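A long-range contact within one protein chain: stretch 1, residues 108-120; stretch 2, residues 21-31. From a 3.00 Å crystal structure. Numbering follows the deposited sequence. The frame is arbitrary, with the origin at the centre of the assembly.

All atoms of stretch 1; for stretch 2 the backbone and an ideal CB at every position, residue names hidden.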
# COMPACT_ATOMS: atom_id res chain seq x y z
N VAL A 108 -19.29 22.62 -16.62
CA VAL A 108 -19.97 23.48 -15.67
C VAL A 108 -19.21 24.80 -15.63
O VAL A 108 -19.81 25.87 -15.75
CB VAL A 108 -20.04 22.90 -14.25
CG1 VAL A 108 -20.71 23.90 -13.30
CG2 VAL A 108 -20.81 21.60 -14.23
N TYR A 109 -17.89 24.73 -15.51
CA TYR A 109 -17.08 25.95 -15.50
C TYR A 109 -17.29 26.78 -16.74
O TYR A 109 -17.33 28.02 -16.67
CB TYR A 109 -15.60 25.65 -15.34
CG TYR A 109 -15.23 25.26 -13.91
CD1 TYR A 109 -15.46 23.97 -13.42
CD2 TYR A 109 -14.67 26.18 -13.08
CE1 TYR A 109 -15.12 23.62 -12.13
CE2 TYR A 109 -14.33 25.85 -11.78
CZ TYR A 109 -14.55 24.58 -11.31
OH TYR A 109 -14.19 24.33 -10.01
N THR A 110 -17.47 26.09 -17.85
CA THR A 110 -17.46 26.69 -19.17
C THR A 110 -18.82 27.24 -19.57
O THR A 110 -18.97 28.11 -20.43
CB THR A 110 -17.01 25.66 -20.20
OG1 THR A 110 -16.04 26.28 -21.02
CG2 THR A 110 -18.20 25.11 -21.05
N ALA A 111 -19.84 26.70 -18.91
CA ALA A 111 -21.20 27.12 -19.20
C ALA A 111 -21.34 28.54 -18.75
O ALA A 111 -22.07 29.30 -19.33
CB ALA A 111 -22.18 26.24 -18.46
N ALA A 112 -20.60 28.86 -17.70
CA ALA A 112 -20.59 30.17 -17.06
C ALA A 112 -19.65 31.19 -17.72
O ALA A 112 -20.00 32.33 -17.86
CB ALA A 112 -20.20 29.99 -15.59
N ASP A 113 -18.47 30.74 -18.14
CA ASP A 113 -17.36 31.56 -18.62
C ASP A 113 -16.59 30.78 -19.71
O ASP A 113 -15.77 29.91 -19.42
CB ASP A 113 -16.44 31.82 -17.45
CG ASP A 113 -15.18 32.59 -17.82
OD1 ASP A 113 -14.90 32.75 -19.05
OD2 ASP A 113 -14.48 33.00 -16.84
N PRO A 114 -16.87 31.10 -20.98
CA PRO A 114 -16.52 30.22 -22.09
C PRO A 114 -15.05 30.11 -22.38
O PRO A 114 -14.64 29.16 -23.08
CB PRO A 114 -17.25 30.88 -23.24
CG PRO A 114 -18.42 31.44 -22.63
CD PRO A 114 -17.84 32.10 -21.42
N THR A 115 -14.25 31.02 -21.85
CA THR A 115 -12.83 30.97 -22.12
C THR A 115 -12.03 30.59 -20.89
O THR A 115 -10.81 30.57 -20.93
CB THR A 115 -12.35 32.32 -22.66
OG1 THR A 115 -12.88 33.37 -21.84
CG2 THR A 115 -12.84 32.48 -24.07
N TYR A 116 -12.72 30.28 -19.80
CA TYR A 116 -12.10 29.95 -18.53
C TYR A 116 -10.78 29.20 -18.62
O TYR A 116 -10.67 28.17 -19.26
CB TYR A 116 -13.07 29.14 -17.68
CG TYR A 116 -12.51 28.67 -16.36
CD1 TYR A 116 -12.54 29.48 -15.22
CD2 TYR A 116 -11.94 27.42 -16.23
CE1 TYR A 116 -12.02 29.05 -13.98
CE2 TYR A 116 -11.43 27.00 -14.99
CZ TYR A 116 -11.48 27.81 -13.88
OH TYR A 116 -10.97 27.36 -12.69
N THR A 117 -9.76 29.73 -17.95
CA THR A 117 -8.51 29.01 -17.81
C THR A 117 -8.26 28.67 -16.37
O THR A 117 -8.05 29.58 -15.57
CB THR A 117 -7.33 29.87 -18.23
OG1 THR A 117 -7.64 30.59 -19.43
CG2 THR A 117 -6.09 29.00 -18.37
N GLY A 118 -8.27 27.40 -16.01
CA GLY A 118 -7.83 27.03 -14.69
C GLY A 118 -8.07 25.59 -14.37
O GLY A 118 -8.33 24.79 -15.27
N ARG A 119 -7.99 25.21 -13.10
CA ARG A 119 -8.33 23.82 -12.86
C ARG A 119 -9.85 23.65 -12.79
O ARG A 119 -10.58 24.62 -12.71
CB ARG A 119 -7.61 23.25 -11.65
CG ARG A 119 -6.33 23.96 -11.35
CD ARG A 119 -5.75 23.39 -10.10
NE ARG A 119 -5.69 21.96 -10.27
CZ ARG A 119 -5.93 21.09 -9.30
NH1 ARG A 119 -6.25 21.53 -8.07
NH2 ARG A 119 -5.84 19.78 -9.60
N VAL A 120 -10.32 22.42 -12.92
CA VAL A 120 -11.76 22.14 -12.95
C VAL A 120 -12.03 21.16 -11.84
O VAL A 120 -11.94 19.93 -12.08
CB VAL A 120 -12.26 21.50 -14.30
CG1 VAL A 120 -13.73 21.21 -14.21
CG2 VAL A 120 -12.04 22.41 -15.50
N UNK A 21 5.96 31.67 -21.83
CA UNK A 21 4.64 31.38 -22.39
C UNK A 21 3.39 31.94 -21.73
O UNK A 21 3.20 33.16 -21.64
CB UNK A 21 4.48 29.86 -22.43
N UNK A 22 2.53 31.02 -21.28
CA UNK A 22 1.25 31.36 -20.64
C UNK A 22 1.15 30.74 -19.25
O UNK A 22 1.19 29.51 -19.11
CB UNK A 22 0.08 30.89 -21.50
N UNK A 23 1.01 31.60 -18.24
CA UNK A 23 0.80 31.19 -16.84
C UNK A 23 -0.66 30.83 -16.57
O UNK A 23 -1.57 31.58 -16.98
CB UNK A 23 1.24 32.31 -15.89
N UNK A 24 -0.87 29.71 -15.87
CA UNK A 24 -2.21 29.23 -15.46
C UNK A 24 -2.44 29.21 -13.91
O UNK A 24 -1.73 28.52 -13.17
CB UNK A 24 -2.42 27.82 -16.01
N UNK A 25 -3.44 29.97 -13.45
CA UNK A 25 -3.76 30.08 -12.02
C UNK A 25 -4.34 28.76 -11.58
O UNK A 25 -5.30 28.28 -12.18
CB UNK A 25 -4.73 31.23 -11.74
N UNK A 26 -3.79 28.15 -10.53
CA UNK A 26 -4.23 26.81 -10.12
C UNK A 26 -5.12 26.81 -8.87
O UNK A 26 -5.71 25.80 -8.49
CB UNK A 26 -3.01 25.93 -9.86
N UNK A 27 -5.21 27.94 -8.22
CA UNK A 27 -6.01 28.07 -7.02
C UNK A 27 -7.51 28.04 -7.32
O UNK A 27 -7.94 28.04 -8.48
CB UNK A 27 -5.65 29.37 -6.29
N UNK A 28 -8.33 28.05 -6.27
CA UNK A 28 -9.76 28.20 -6.45
C UNK A 28 -10.06 29.64 -6.89
O UNK A 28 -9.83 30.58 -6.13
CB UNK A 28 -10.51 27.85 -5.16
N UNK A 29 -10.57 29.83 -8.09
CA UNK A 29 -10.75 31.21 -8.54
C UNK A 29 -12.09 31.87 -8.24
O UNK A 29 -12.38 32.92 -8.80
CB UNK A 29 -10.53 31.26 -10.05
N UNK A 30 -12.93 31.28 -7.41
CA UNK A 30 -14.28 31.81 -7.20
C UNK A 30 -14.51 31.92 -5.72
O UNK A 30 -14.91 30.94 -5.10
CB UNK A 30 -15.35 30.93 -7.85
N UNK A 31 -14.27 33.09 -5.14
CA UNK A 31 -14.29 33.21 -3.69
C UNK A 31 -15.42 34.08 -3.17
O UNK A 31 -15.22 34.93 -2.29
CB UNK A 31 -12.95 33.77 -3.20

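Position 21 lies far from stretch 1: no atom of it comes within 5.5 Å of the ideal CB. The evidence is the backbone, since a phi of 51° with psi of -118° favours glycine, and the residue is G21.

Position 22 has extended angles (-124/119), and its CA-to-CB bond points toward stretch 1, but across an open gap. A short side chain would touch nothing; a long one could reach T117, whose OG1 and CG2 lie at its far end. The residue is R22, with chi1 to chi3 all t. It brings NH2 to 3.1 Å from T117 OG1, although the angle is too poor for a hydrogen bond, and CG2 of T117 lies over one face of the guanidinium. High B factors advise caution here.

At position 23 the CA-to-CB bond points away, so stretch 1 sets no preference. The residue is F23, which makes no contact.

Position 24 points sideways, with its ideal CB 4.5 Å from T117 CG2. A methyl group on one side and the bare CA of G118 nearby suit a compact apolar side chain, such as valine, isoleucine or leucine. The residue is V24: its CG2 packs 3.6 Å from T117 CG2, and its CG1 lies 4.2 Å from G118 CA.

Position 25 makes its approach through the backbone, with its O atom 3.8 Å from G118 CA. The ideal CB is 5.3 Å from T117 O and points sideways, leaving many side chains possible. The residue is R25, whose end leads away from stretch 1; its NE forms a salt bridge with OE1 of position 27 at 2.5 Å.

At position 26 the ideal CB is 3.7 Å from R119 CD. The arginine's aliphatic portion would suit a side chain with methylene groups, while its charge gives no reason to expect a base. The residue is K26, whose CB packs against that CD. Its carbonyl O is closer still, 2.9 Å from R119 CD, and sits at the guanidinium edge, near its plane.

Positions 27 and 28 both point away, and small or polar groups would be tolerated. They are E27, the partner of R25, and S28, neither in contact.

Position 29 points toward stretch 1, its ideal CB 4.7 Å from Y116 OH. That hydroxyl and the carbonyl of T117 make a polar target for a side chain of medium length, glutamine or a basic residue among them. The residue is Q29, with chi1 m and chi2 t, directed to this polar site beside G118.

Position 30 also points toward stretch 1, but its ideal CB has nothing within 5.5 Å, and its CA is 10.5 Å from that of Y109. Only a large side chain could bridge the space to the rings of Y109 and Y116; an aromatic one suits best. The residue is Y30, whose CE2 lies 4.0 Å from Y109 CD2 and 3.9 Å from Y116 CE1. Its OH reaches 3.6 Å from Y116 CD1.

Position 31 is out of reach and unconstrained. It is R31, whose NE donates to S28 O at 2.7 Å.

Stretch 2, residues 21-31: GRFVRKESQYR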
# COMPACT_ATOMS: atom_id res chain seq x y z
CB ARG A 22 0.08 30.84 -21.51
CG ARG A 22 -1.32 31.49 -21.27
CD ARG A 22 -2.33 31.10 -22.39
NE ARG A 22 -3.73 31.46 -22.17
CZ ARG A 22 -4.22 31.96 -21.04
NH1 ARG A 22 -3.44 32.19 -19.98
NH2 ARG A 22 -5.51 32.25 -20.97
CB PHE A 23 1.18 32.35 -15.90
CG PHE A 23 1.19 32.01 -14.41
CD1 PHE A 23 2.26 31.31 -13.85
CD2 PHE A 23 0.18 32.44 -13.58
CE1 PHE A 23 2.29 31.02 -12.51
CE2 PHE A 23 0.22 32.13 -12.25
CZ PHE A 23 1.29 31.43 -11.72
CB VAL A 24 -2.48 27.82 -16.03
CG1 VAL A 24 -3.63 27.17 -15.32
CG2 VAL A 24 -2.74 27.90 -17.50
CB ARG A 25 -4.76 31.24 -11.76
CG ARG A 25 -4.16 32.66 -11.91
CD ARG A 25 -5.07 33.80 -11.41
NE ARG A 25 -5.51 33.58 -10.03
CZ ARG A 25 -6.76 33.75 -9.56
NH1 ARG A 25 -7.73 34.19 -10.38
NH2 ARG A 25 -7.04 33.50 -8.26
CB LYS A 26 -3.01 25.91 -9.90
CG LYS A 26 -1.97 25.95 -11.02
CD LYS A 26 -2.22 24.92 -12.10
CE LYS A 26 -0.93 24.58 -12.81
NZ LYS A 26 -1.06 23.36 -13.67
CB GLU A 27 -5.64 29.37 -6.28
CG GLU A 27 -5.74 30.63 -7.12
CD GLU A 27 -4.44 31.01 -7.87
OE1 GLU A 27 -4.35 32.20 -8.24
OE2 GLU A 27 -3.54 30.15 -8.09
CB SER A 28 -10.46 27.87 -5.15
OG SER A 28 -9.79 26.81 -4.51
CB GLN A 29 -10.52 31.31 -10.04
CG GLN A 29 -9.20 30.79 -10.54
CD GLN A 29 -9.14 30.82 -12.04
OE1 GLN A 29 -8.71 29.84 -12.68
NE2 GLN A 29 -9.60 31.94 -12.64
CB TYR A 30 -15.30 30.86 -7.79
CG TYR A 30 -15.30 30.87 -9.29
CD1 TYR A 30 -15.75 31.97 -9.98
CD2 TYR A 30 -14.83 29.79 -10.02
CE1 TYR A 30 -15.74 31.99 -11.36
CE2 TYR A 30 -14.80 29.81 -11.42
CZ TYR A 30 -15.26 30.92 -12.09
OH TYR A 30 -15.26 30.97 -13.48
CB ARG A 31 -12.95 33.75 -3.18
CG ARG A 31 -11.76 33.15 -3.85
CD ARG A 31 -11.81 31.73 -3.60
NE ARG A 31 -10.48 31.15 -3.55
CZ ARG A 31 -9.72 31.17 -2.46
NH1 ARG A 31 -10.20 31.79 -1.39
NH2 ARG A 31 -8.51 30.60 -2.45
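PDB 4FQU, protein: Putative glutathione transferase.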